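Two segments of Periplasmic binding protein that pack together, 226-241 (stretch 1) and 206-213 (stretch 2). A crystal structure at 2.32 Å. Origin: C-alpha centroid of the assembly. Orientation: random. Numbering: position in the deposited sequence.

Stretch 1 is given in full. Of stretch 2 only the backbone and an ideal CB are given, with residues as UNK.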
# COMPACT_ATOMS: atom_id res chain seq x y z
N ASP A 226 15.19 5.23 -14.58
CA ASP A 226 16.24 4.22 -14.58
C ASP A 226 16.48 3.81 -13.13
O ASP A 226 17.22 4.46 -12.40
CB ASP A 226 17.51 4.79 -15.23
CG ASP A 226 18.60 3.75 -15.40
OD1 ASP A 226 18.30 2.54 -15.30
OD2 ASP A 226 19.76 4.15 -15.64
N VAL A 227 15.83 2.72 -12.71
CA VAL A 227 15.88 2.29 -11.32
C VAL A 227 17.14 1.50 -11.03
O VAL A 227 17.43 0.50 -11.69
CB VAL A 227 14.63 1.46 -10.94
CG1 VAL A 227 14.72 1.00 -9.49
CG2 VAL A 227 13.37 2.28 -11.13
N ILE A 228 17.90 1.95 -10.03
CA ILE A 228 19.11 1.26 -9.60
C ILE A 228 18.76 -0.02 -8.84
O ILE A 228 17.87 -0.03 -7.99
CB ILE A 228 19.95 2.16 -8.68
CG1 ILE A 228 20.41 3.41 -9.44
CG2 ILE A 228 21.15 1.41 -8.13
CD1 ILE A 228 21.12 4.41 -8.59
N ASP A 229 19.47 -1.10 -9.16
CA ASP A 229 19.27 -2.38 -8.48
C ASP A 229 20.51 -3.25 -8.56
O ASP A 229 20.79 -3.85 -9.60
CB ASP A 229 18.07 -3.12 -9.07
CG ASP A 229 17.69 -4.36 -8.28
OD1 ASP A 229 18.28 -4.60 -7.20
OD2 ASP A 229 16.78 -5.09 -8.73
N THR A 230 21.25 -3.33 -7.46
CA THR A 230 22.47 -4.13 -7.42
C THR A 230 22.18 -5.57 -7.00
O THR A 230 23.11 -6.36 -6.81
CB THR A 230 23.50 -3.52 -6.45
OG1 THR A 230 22.91 -3.38 -5.15
CG2 THR A 230 23.96 -2.16 -6.95
N GLU A 231 20.90 -5.89 -6.85
CA GLU A 231 20.47 -7.25 -6.54
C GLU A 231 21.11 -7.79 -5.27
O GLU A 231 21.69 -8.87 -5.26
CB GLU A 231 20.73 -8.18 -7.72
CG GLU A 231 20.10 -7.70 -9.01
CD GLU A 231 20.42 -8.59 -10.18
OE1 GLU A 231 21.37 -9.39 -10.08
OE2 GLU A 231 19.72 -8.49 -11.21
N THR A 232 21.00 -7.02 -4.19
CA THR A 232 21.55 -7.37 -2.89
C THR A 232 20.52 -6.89 -1.87
O THR A 232 19.83 -5.90 -2.11
CB THR A 232 22.86 -6.60 -2.65
OG1 THR A 232 23.40 -6.16 -3.91
CG2 THR A 232 23.89 -7.47 -1.93
N PRO A 233 20.40 -7.60 -0.74
CA PRO A 233 19.45 -7.11 0.27
C PRO A 233 19.86 -5.73 0.80
O PRO A 233 19.04 -5.02 1.39
CB PRO A 233 19.53 -8.17 1.38
CG PRO A 233 20.83 -8.87 1.15
CD PRO A 233 21.03 -8.86 -0.33
N SER A 234 21.11 -5.36 0.58
CA SER A 234 21.64 -4.09 1.05
C SER A 234 22.54 -3.47 -0.01
O SER A 234 23.20 -4.17 -0.77
CB SER A 234 22.45 -4.33 2.32
OG SER A 234 23.42 -5.35 2.12
N ILE A 235 22.55 -2.14 -0.08
CA ILE A 235 23.47 -1.46 -0.99
C ILE A 235 24.49 -0.63 -0.22
O ILE A 235 24.14 0.22 0.60
CB ILE A 235 22.75 -0.61 -2.06
CG1 ILE A 235 23.77 0.00 -3.02
CG2 ILE A 235 21.88 0.46 -1.43
CD1 ILE A 235 23.18 0.53 -4.31
N SER A 236 25.77 -0.90 -0.47
CA SER A 236 26.84 -0.20 0.21
C SER A 236 26.86 1.27 -0.18
O SER A 236 26.46 1.63 -1.30
CB SER A 236 28.20 -0.83 -0.11
OG SER A 236 28.56 -0.58 -1.46
N MSE A 237 27.31 2.12 0.74
CA MSE A 237 27.52 3.53 0.46
C MSE A 237 28.47 3.68 -0.74
O MSE A 237 28.36 4.61 -1.53
CB MSE A 237 28.09 4.23 1.69
CG MSE A 237 28.39 5.71 1.50
SE MSE A 237 28.59 6.67 3.19
CE MSE A 237 26.98 6.03 4.08
N GLU A 238 29.38 2.72 -0.86
CA GLU A 238 30.33 2.67 -1.97
C GLU A 238 29.64 2.43 -3.31
O GLU A 238 29.95 3.09 -4.30
CB GLU A 238 31.36 1.58 -1.71
CG GLU A 238 32.26 1.31 -2.89
CD GLU A 238 33.43 0.44 -2.51
OE1 GLU A 238 33.26 -0.44 -1.65
OE2 GLU A 238 34.53 0.66 -3.07
N ASP A 239 28.72 1.47 -3.33
CA ASP A 239 27.94 1.17 -4.53
C ASP A 239 27.00 2.32 -4.90
O ASP A 239 26.68 2.53 -6.07
CB ASP A 239 27.14 -0.12 -4.35
CG ASP A 239 27.88 -1.34 -4.86
OD1 ASP A 239 28.45 -1.26 -5.97
OD2 ASP A 239 27.89 -2.38 -4.17
N VAL A 240 26.56 3.06 -3.89
CA VAL A 240 25.71 4.21 -4.14
C VAL A 240 26.50 5.32 -4.84
O VAL A 240 26.00 5.95 -5.77
CB VAL A 240 25.07 4.74 -2.83
CG1 VAL A 240 24.28 6.01 -3.11
CG2 VAL A 240 24.17 3.67 -2.23
N VAL A 241 27.74 5.53 -4.41
CA VAL A 241 28.62 6.49 -5.06
C VAL A 241 28.86 6.13 -6.53
O VAL A 241 28.81 6.99 -7.41
CB VAL A 241 29.98 6.61 -4.34
CG1 VAL A 241 30.96 7.42 -5.17
CG2 VAL A 241 29.80 7.22 -2.97
N UNK A 206 22.63 1.02 7.85
CA UNK A 206 22.58 0.29 6.59
C UNK A 206 21.48 0.77 5.65
O UNK A 206 20.44 1.28 6.08
CB UNK A 206 22.39 -1.20 6.87
N UNK A 207 21.72 0.59 4.35
CA UNK A 207 20.77 0.98 3.31
C UNK A 207 20.07 -0.24 2.74
O UNK A 207 20.58 -0.89 1.83
CB UNK A 207 21.48 1.75 2.19
N UNK A 208 18.89 -0.53 3.27
CA UNK A 208 18.06 -1.61 2.75
C UNK A 208 17.61 -1.23 1.34
O UNK A 208 17.03 -0.17 1.14
CB UNK A 208 16.86 -1.88 3.66
N UNK A 209 17.90 -2.09 0.37
CA UNK A 209 17.64 -1.78 -1.04
C UNK A 209 16.27 -2.26 -1.54
O UNK A 209 15.87 -3.38 -1.26
CB UNK A 209 18.74 -2.40 -1.91
N UNK A 210 15.58 -1.40 -2.27
CA UNK A 210 14.33 -1.79 -2.94
C UNK A 210 14.53 -1.74 -4.45
O UNK A 210 14.59 -0.67 -5.04
CB UNK A 210 13.17 -0.88 -2.52
N UNK A 211 14.62 -2.92 -5.07
CA UNK A 211 14.94 -3.01 -6.48
C UNK A 211 13.76 -3.31 -7.39
O UNK A 211 12.60 -3.04 -7.06
CB UNK A 211 16.01 -4.09 -6.68
N UNK A 212 14.07 -3.89 -8.54
CA UNK A 212 13.09 -4.07 -9.61
C UNK A 212 11.92 -4.97 -9.25
O UNK A 212 10.83 -4.81 -9.80
CB UNK A 212 13.79 -4.64 -10.85
N UNK A 213 12.14 -5.92 -8.34
CA UNK A 213 11.07 -6.83 -7.95
C UNK A 213 10.18 -6.27 -6.83
O UNK A 213 9.25 -6.95 -6.39
CB UNK A 213 11.67 -8.16 -7.51

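Position 206 opens the segment in an extended conformation (phi/psi -124/152), its CA-to-CB bond sideways to stretch 1 and nothing of that stretch within 5.5 Å of the ideal CB. Stretch 1 sets almost no rule here, and polar or aromatic side chains would all be accommodated. The deposited residue is H206, which makes no contact with stretch 1.

Position 207 is also extended, and its carbonyl oxygen already has a partner: I235 N donates to the O atom of residue 207 at 3.0 Å, nearly straight at 168°. S234 CA lies 3.5 Å from O of residue 207, a CA-H...O contact. The CB points sideways, 3.5 Å from I235 O, and beyond it lie the side chains of I235, M237 and V240, an apolar patch that includes the first turn of the helix. Leucine, isoleucine, methionine or an aromatic would suit. The residue is F207, chi1 m. Its CB lies 3.8 Å from I235 CG2, its CZ meets the selenomethionine methyl M237 CE at 3.9 Å, and its CD2 sits 4.2 Å from V240 CG2.

At 208 the backbone pairs with S234 in a single beta bridge, CA to CA 4.7 Å, while CB points away from stretch 1. Long polar or charged side chains fit such a site. The residue is R208; its NH1 is hydrogen-bonded elsewhere in the structure.

Position 209 closes the bridge: its N donates a weak hydrogen bond to P233 O, 3.3 Å. Here CB points toward stretch 1, 3.7 Å from T232 O, into a hollow lined by the turn from D229 to T232 and flanked by I235. The walls are largely polar, yet the hollow has room for an aliphatic side chain. Within the turn, E231 N donates to D229 OD1 at 2.9 Å, and T230 OG1 and T232 OG1 are hydrogen-bonded to each other at 3.1 Å. Valine, isoleucine or leucine are candidates. The choice is L209. Its CD2 packs 3.4 Å from T232 O, 3.5 Å from T230 OG1 and 3.6 Å from D229 OD1, while its CB lies 4.3 Å from I235 CG2.

Position 210 turns its CB away again, so many residues would do, and Y210 is found. Its backbone matters more: a water donates to Y210 O (3.0 Å) and to I228 O (2.7 Å), bridging the stretches.

The rule at 211 is strict. An ideal CB would lie 2.3 Å from D229 CG, a clash, so glycine is called for. G211 lets its CA come within 3.6 Å of D229 CG.

At 212 the backbone N donates to D229 OD2 at 3.0 Å, 170°. With D229 OD2 3.7 Å from the ideal CB of 212, a donor such as histidine, asparagine, serine or lysine is attractive. H212 adds a weak bond from ND1 to D229 OD2, 3.3 Å, and its NE2 lies 3.1 Å from V227 O.

At 213 CB points sideways and nothing of stretch 1 lies within 5.5 Å of the ideal CB, so most side chains would do. The residue is K213, whose end leads away from stretch 1.

Stretch 2 (206-213) HFRLYGHK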
# COMPACT_ATOMS: atom_id res chain seq x y z
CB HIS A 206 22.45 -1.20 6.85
CG HIS A 206 23.64 -1.78 7.57
ND1 HIS A 206 24.84 -2.02 6.94
CD2 HIS A 206 23.81 -2.15 8.86
CE1 HIS A 206 25.70 -2.52 7.81
NE2 HIS A 206 25.10 -2.61 8.98
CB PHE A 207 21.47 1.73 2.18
CG PHE A 207 22.06 3.04 2.59
CD1 PHE A 207 21.60 3.70 3.72
CD2 PHE A 207 23.08 3.61 1.86
CE1 PHE A 207 22.15 4.91 4.10
CE2 PHE A 207 23.63 4.82 2.23
CZ PHE A 207 23.16 5.47 3.36
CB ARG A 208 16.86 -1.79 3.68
CG ARG A 208 15.87 -2.88 3.31
CD ARG A 208 14.77 -2.98 4.37
NE ARG A 208 15.23 -3.62 5.60
CZ ARG A 208 14.50 -3.72 6.72
NH1 ARG A 208 13.29 -3.19 6.77
NH2 ARG A 208 14.99 -4.33 7.79
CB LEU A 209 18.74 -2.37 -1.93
CG LEU A 209 18.49 -2.35 -3.44
CD1 LEU A 209 18.48 -0.93 -3.98
CD2 LEU A 209 19.52 -3.19 -4.16
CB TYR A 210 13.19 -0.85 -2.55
CG TYR A 210 12.67 -1.04 -1.14
CD1 TYR A 210 13.50 -0.85 -0.04
CD2 TYR A 210 11.35 -1.38 -0.91
CE1 TYR A 210 13.03 -1.01 1.25
CE2 TYR A 210 10.86 -1.54 0.38
CZ TYR A 210 11.71 -1.35 1.46
OH TYR A 210 11.23 -1.51 2.74
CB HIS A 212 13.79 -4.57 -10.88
CG HIS A 212 14.66 -3.53 -11.52
ND1 HIS A 212 16.03 -3.63 -11.56
CD2 HIS A 212 14.34 -2.37 -12.15
CE1 HIS A 212 16.53 -2.57 -12.18
NE2 HIS A 212 15.52 -1.79 -12.55
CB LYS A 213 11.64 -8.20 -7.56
CG LYS A 213 12.31 -8.92 -8.72
CD LYS A 213 12.81 -10.29 -8.33
CE LYS A 213 11.67 -11.29 -8.17
NZ LYS A 213 12.19 -12.66 -7.88
O HOH W 1 16.38 1.44 -6.22
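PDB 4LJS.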